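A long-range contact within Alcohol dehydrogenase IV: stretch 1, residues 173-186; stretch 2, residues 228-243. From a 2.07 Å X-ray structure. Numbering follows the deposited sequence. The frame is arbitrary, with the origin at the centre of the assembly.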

# COMPACT_ATOMS: atom_id res chain seq x y z
N ASN A 173 16.56 5.44 11.69
CA ASN A 173 15.24 5.52 12.36
C ASN A 173 14.18 4.94 11.41
O ASN A 173 13.38 4.05 11.78
CB ASN A 173 14.95 6.96 12.68
CG ASN A 173 13.64 7.19 13.44
OD1 ASN A 173 12.87 6.27 13.79
ND2 ASN A 173 13.35 8.44 13.65
N GLY A 174 14.24 5.37 10.15
CA GLY A 174 13.34 4.89 9.11
C GLY A 174 13.55 3.40 8.90
O GLY A 174 12.59 2.65 8.79
N LEU A 175 14.81 2.96 8.94
CA LEU A 175 15.13 1.56 8.80
C LEU A 175 14.53 0.71 9.95
O LEU A 175 14.08 -0.41 9.72
CB LEU A 175 16.63 1.34 8.69
CG LEU A 175 17.04 0.03 8.08
CD1 LEU A 175 16.44 -0.08 6.69
CD2 LEU A 175 18.64 -0.12 8.03
N ALA A 176 14.52 1.27 11.16
CA ALA A 176 13.98 0.61 12.31
C ALA A 176 12.48 0.41 12.15
O ALA A 176 11.96 -0.63 12.52
CB ALA A 176 14.26 1.39 13.56
N HIS A 177 11.80 1.41 11.59
CA HIS A 177 10.37 1.30 11.30
C HIS A 177 10.15 0.05 10.44
O HIS A 177 9.26 -0.75 10.70
CB HIS A 177 9.81 2.54 10.58
CG HIS A 177 9.76 3.78 11.43
ND1 HIS A 177 9.59 3.74 12.81
CD2 HIS A 177 9.70 5.09 11.09
CE1 HIS A 177 9.53 4.98 13.27
NE2 HIS A 177 9.58 5.82 12.25
N CYS A 178 11.02 -0.17 9.45
CA CYS A 178 10.88 -1.34 8.59
C CYS A 178 11.14 -2.61 9.35
O CYS A 178 10.34 -3.52 9.32
CB CYS A 178 11.88 -1.30 7.42
SG CYS A 178 11.73 0.05 6.33
N ILE A 179 12.30 -2.69 9.97
CA ILE A 179 12.73 -3.94 10.57
C ILE A 179 11.87 -4.41 11.74
O ILE A 179 11.44 -5.55 11.77
CB ILE A 179 14.24 -3.91 10.92
CG1 ILE A 179 15.05 -3.83 9.60
CG2 ILE A 179 14.62 -5.20 11.71
CD1 ILE A 179 16.58 -3.66 9.74
N ASP A 180 11.60 -3.53 12.68
CA ASP A 180 10.75 -3.90 13.83
C ASP A 180 9.36 -4.34 13.34
O ASP A 180 8.76 -5.26 13.91
CB ASP A 180 10.62 -2.74 14.76
CG ASP A 180 10.35 -3.15 16.19
OD1 ASP A 180 10.78 -4.25 16.65
OD2 ASP A 180 9.79 -2.27 16.90
N SER A 181 8.88 -3.71 12.26
CA SER A 181 7.56 -4.00 11.72
C SER A 181 7.45 -5.45 11.19
O SER A 181 6.35 -6.02 11.15
CB SER A 181 7.20 -2.99 10.63
OG SER A 181 6.87 -1.71 11.20
N LEU A 182 8.60 -6.03 10.83
CA LEU A 182 8.64 -7.41 10.36
C LEU A 182 8.18 -8.43 11.39
O LEU A 182 7.76 -9.52 11.02
CB LEU A 182 10.04 -7.76 9.83
CG LEU A 182 10.45 -6.96 8.57
CD1 LEU A 182 11.85 -7.32 8.12
CD2 LEU A 182 9.43 -7.17 7.45
N TRP A 183 8.31 -8.10 12.69
CA TRP A 183 7.77 -8.95 13.77
C TRP A 183 6.85 -8.08 14.65
O TRP A 183 6.68 -8.34 15.84
CB TRP A 183 8.90 -9.61 14.60
CG TRP A 183 9.94 -8.66 15.00
CD1 TRP A 183 9.79 -7.61 15.87
CD2 TRP A 183 11.28 -8.58 14.50
NE1 TRP A 183 10.94 -6.87 15.92
CE2 TRP A 183 11.88 -7.44 15.10
CE3 TRP A 183 12.03 -9.34 13.62
CZ2 TRP A 183 13.18 -7.06 14.82
CZ3 TRP A 183 13.32 -8.97 13.37
CH2 TRP A 183 13.89 -7.84 13.97
N GLY A 184 6.24 -7.06 14.05
CA GLY A 184 5.35 -6.14 14.77
C GLY A 184 4.12 -6.86 15.31
O GLY A 184 3.80 -7.97 14.87
N PRO A 185 3.39 -6.21 16.26
CA PRO A 185 2.21 -6.86 16.82
C PRO A 185 1.14 -7.16 15.79
O PRO A 185 0.41 -8.10 15.96
CB PRO A 185 1.70 -5.83 17.84
CG PRO A 185 2.34 -4.53 17.44
CD PRO A 185 3.64 -4.90 16.86
N ASN A 186 1.05 -6.34 14.73
CA ASN A 186 0.08 -6.57 13.64
C ASN A 186 0.78 -6.72 12.29
O ASN A 186 0.28 -6.25 11.29
CB ASN A 186 -0.95 -5.45 13.59
CG ASN A 186 -1.67 -5.26 14.93
OD1 ASN A 186 -1.49 -4.24 15.60
ND2 ASN A 186 -2.42 -6.26 15.34
N LEU A 228 7.79 4.44 2.81
CA LEU A 228 7.32 3.04 2.91
C LEU A 228 7.59 2.41 4.28
O LEU A 228 6.78 1.64 4.79
CB LEU A 228 7.89 2.21 1.79
CG LEU A 228 7.26 2.63 0.44
CD1 LEU A 228 7.69 1.72 -0.58
CD2 LEU A 228 5.72 2.66 0.53
N ALA A 229 8.70 2.77 4.90
CA ALA A 229 8.99 2.30 6.25
C ALA A 229 7.86 2.68 7.21
O ALA A 229 7.43 1.87 8.02
CB ALA A 229 10.31 2.89 6.73
N ALA A 230 7.45 3.96 7.13
CA ALA A 230 6.45 4.51 8.03
C ALA A 230 5.05 3.97 7.75
O ALA A 230 4.29 3.65 8.69
CB ALA A 230 6.48 6.05 7.99
N VAL A 231 4.71 3.82 6.47
CA VAL A 231 3.44 3.22 6.09
C VAL A 231 3.34 1.77 6.62
O VAL A 231 2.29 1.34 7.13
CB VAL A 231 3.23 3.24 4.56
CG1 VAL A 231 1.98 2.40 4.17
CG2 VAL A 231 3.06 4.75 4.03
N SER A 232 4.45 1.03 6.53
CA SER A 232 4.52 -0.32 7.08
C SER A 232 4.29 -0.32 8.61
O SER A 232 3.51 -1.09 9.14
CB SER A 232 5.90 -0.92 6.78
OG SER A 232 6.00 -2.22 7.35
N PHE A 233 5.01 0.58 9.27
CA PHE A 233 4.96 0.73 10.71
C PHE A 233 3.58 1.19 11.22
O PHE A 233 3.10 0.68 12.20
CB PHE A 233 6.06 1.73 11.12
CG PHE A 233 5.96 2.20 12.51
CD1 PHE A 233 6.28 1.37 13.55
CD2 PHE A 233 5.71 3.54 12.78
CE1 PHE A 233 6.23 1.83 14.86
CE2 PHE A 233 5.67 3.99 14.06
CZ PHE A 233 5.93 3.12 15.10
N ALA A 234 2.95 2.11 10.51
CA ALA A 234 1.59 2.56 10.86
C ALA A 234 0.64 1.36 10.90
O ALA A 234 -0.23 1.27 11.76
CB ALA A 234 1.10 3.62 9.84
N SER A 235 0.89 0.40 10.01
CA SER A 235 0.10 -0.82 9.97
C SER A 235 0.56 -1.87 10.99
O SER A 235 -0.27 -2.46 11.68
CB SER A 235 0.15 -1.44 8.57
OG SER A 235 -0.48 -2.74 8.56
N ALA A 236 1.86 -2.16 11.04
CA ALA A 236 2.35 -3.31 11.85
C ALA A 236 2.35 -3.03 13.37
O ALA A 236 2.33 -3.95 14.17
CB ALA A 236 3.72 -3.74 11.40
N GLY A 237 2.34 -1.76 13.74
CA GLY A 237 2.39 -1.36 15.12
C GLY A 237 3.81 -1.41 15.67
O GLY A 237 4.72 -1.97 15.04
N SER A 238 3.96 -0.89 16.90
CA SER A 238 5.25 -0.87 17.61
C SER A 238 5.66 -2.19 18.16
O SER A 238 4.95 -2.78 19.00
CB SER A 238 5.21 0.14 18.75
OG SER A 238 5.09 1.44 18.25
N GLY A 239 6.84 -2.63 17.75
CA GLY A 239 7.43 -3.85 18.24
C GLY A 239 8.43 -3.51 19.34
O GLY A 239 8.47 -2.37 19.82
N LEU A 240 9.24 -4.50 19.73
CA LEU A 240 10.25 -4.33 20.80
C LEU A 240 11.13 -3.08 20.63
O LEU A 240 11.33 -2.32 21.59
CB LEU A 240 11.15 -5.57 20.88
CG LEU A 240 12.30 -5.59 21.93
CD1 LEU A 240 11.76 -5.45 23.35
CD2 LEU A 240 13.12 -6.84 21.79
N HIS A 241 11.67 -2.87 19.42
CA HIS A 241 12.57 -1.75 19.17
C HIS A 241 11.93 -0.45 19.53
O HIS A 241 12.53 0.35 20.24
CB HIS A 241 13.02 -1.68 17.71
CG HIS A 241 13.70 -0.41 17.35
ND1 HIS A 241 15.06 -0.25 17.42
CD2 HIS A 241 13.20 0.79 16.94
CE1 HIS A 241 15.38 0.98 17.07
NE2 HIS A 241 14.27 1.63 16.78
N HIS A 242 10.71 -0.23 19.06
CA HIS A 242 10.03 1.03 19.29
C HIS A 242 9.66 1.21 20.74
O HIS A 242 9.69 2.32 21.23
CB HIS A 242 8.79 1.17 18.37
CG HIS A 242 9.14 1.29 16.93
ND1 HIS A 242 9.44 0.20 16.15
CD2 HIS A 242 9.30 2.39 16.15
CE1 HIS A 242 9.76 0.62 14.93
NE2 HIS A 242 9.67 1.94 14.91
N LYS A 243 9.29 0.14 21.42
CA LYS A 243 8.96 0.24 22.85
C LYS A 243 10.21 0.68 23.63
O LYS A 243 10.14 1.57 24.45
CB LYS A 243 8.44 -1.09 23.39
CG LYS A 243 7.10 -1.57 22.81
CD LYS A 243 6.04 -0.48 22.82
CE LYS A 243 4.70 -1.01 22.30
NZ LYS A 243 3.63 0.00 22.46
O HOH W 1 7.30 -1.78 14.50
O HOH W 2 -1.05 -1.43 14.30

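The polar centre of the contact is Asp 180, whose CA-to-CB bond points toward the second stretch and which meets the start of helix 240-243. Asp 180 OD2 accepts a short hydrogen bond from His 242 ND1 (2.6 Å) and another from the backbone His 242 N (3.1 Å), so one carboxylate oxygen holds both the ring and the main chain of the same residue. Weak hydrogen bonds reach Asp 180 OD2 from Gly 239 N (3.1 Å) and Asp 180 OD1 from His 241 N (3.2 Å). The carboxylate thus gathers amides of the N-cap and the first helical turn, which have no preceding turn to supply their acceptors. Within its own stretch, Trp 183 NE1 donates to Asp 180 OD1 (2.7 Å), which further fixes the carboxylate.

With His 242 ND1 donating to Asp 180, the other ring nitrogen, NE2, faces His 177: His 177 ND1 and His 242 NE2 lie 2.8 Å apart in a hydrogen bond. The two imidazoles meet rim to rim, nearly coplanar, with planes at 11°, completing a chain from Asp 180 through His 242 to His 177. A separate backbone bond, from Asn 186 N to Ala 236 O (2.8 Å), ties the end of the first stretch to the C-terminal end of helix 228-236.

Aromatic packing adds to the polar chain. The His 177 ring forms an offset stack with Phe 233, with centroids 4.5 Å apart and planes at 14°. Over one face of the His 241 ring lies Ala 176, its CB 3.2 Å from His 241 NE2.

Helices 173-181 and 228-236 approach to 7.8 Å between axes, crossing at 41°, with small residues where they pack. Ala 229 CB sits 3.1 Å from Gly 174 O and 3.2 Å from Cys 178 SG, while Ser 181 CB packs 3.6 Å from Ser 232 OG. The loops also pack closely. A CB on Gly 184 would clash with Ala 236 O, one on Gly 237 with Pro 185 CG, and one on Gly 239 with Asp 180 OD1; Gly 237 also has positive phi, which itself favours glycine. Pro 185 CD lies 3.1 Å from Ala 236 O.

Two waters bridge the stretches. Water 1 donates to Gly 237 O (2.6 Å from the water oxygen) and, weakly, to Ser 181 OG (3.3 Å), whose hydroxyl donates to His 177 O (2.6 Å). Water 2 donates to Asn 186 OD1 and Ser 235 O, its oxygen 3.1 Å and 2.9 Å from these atoms, respectively.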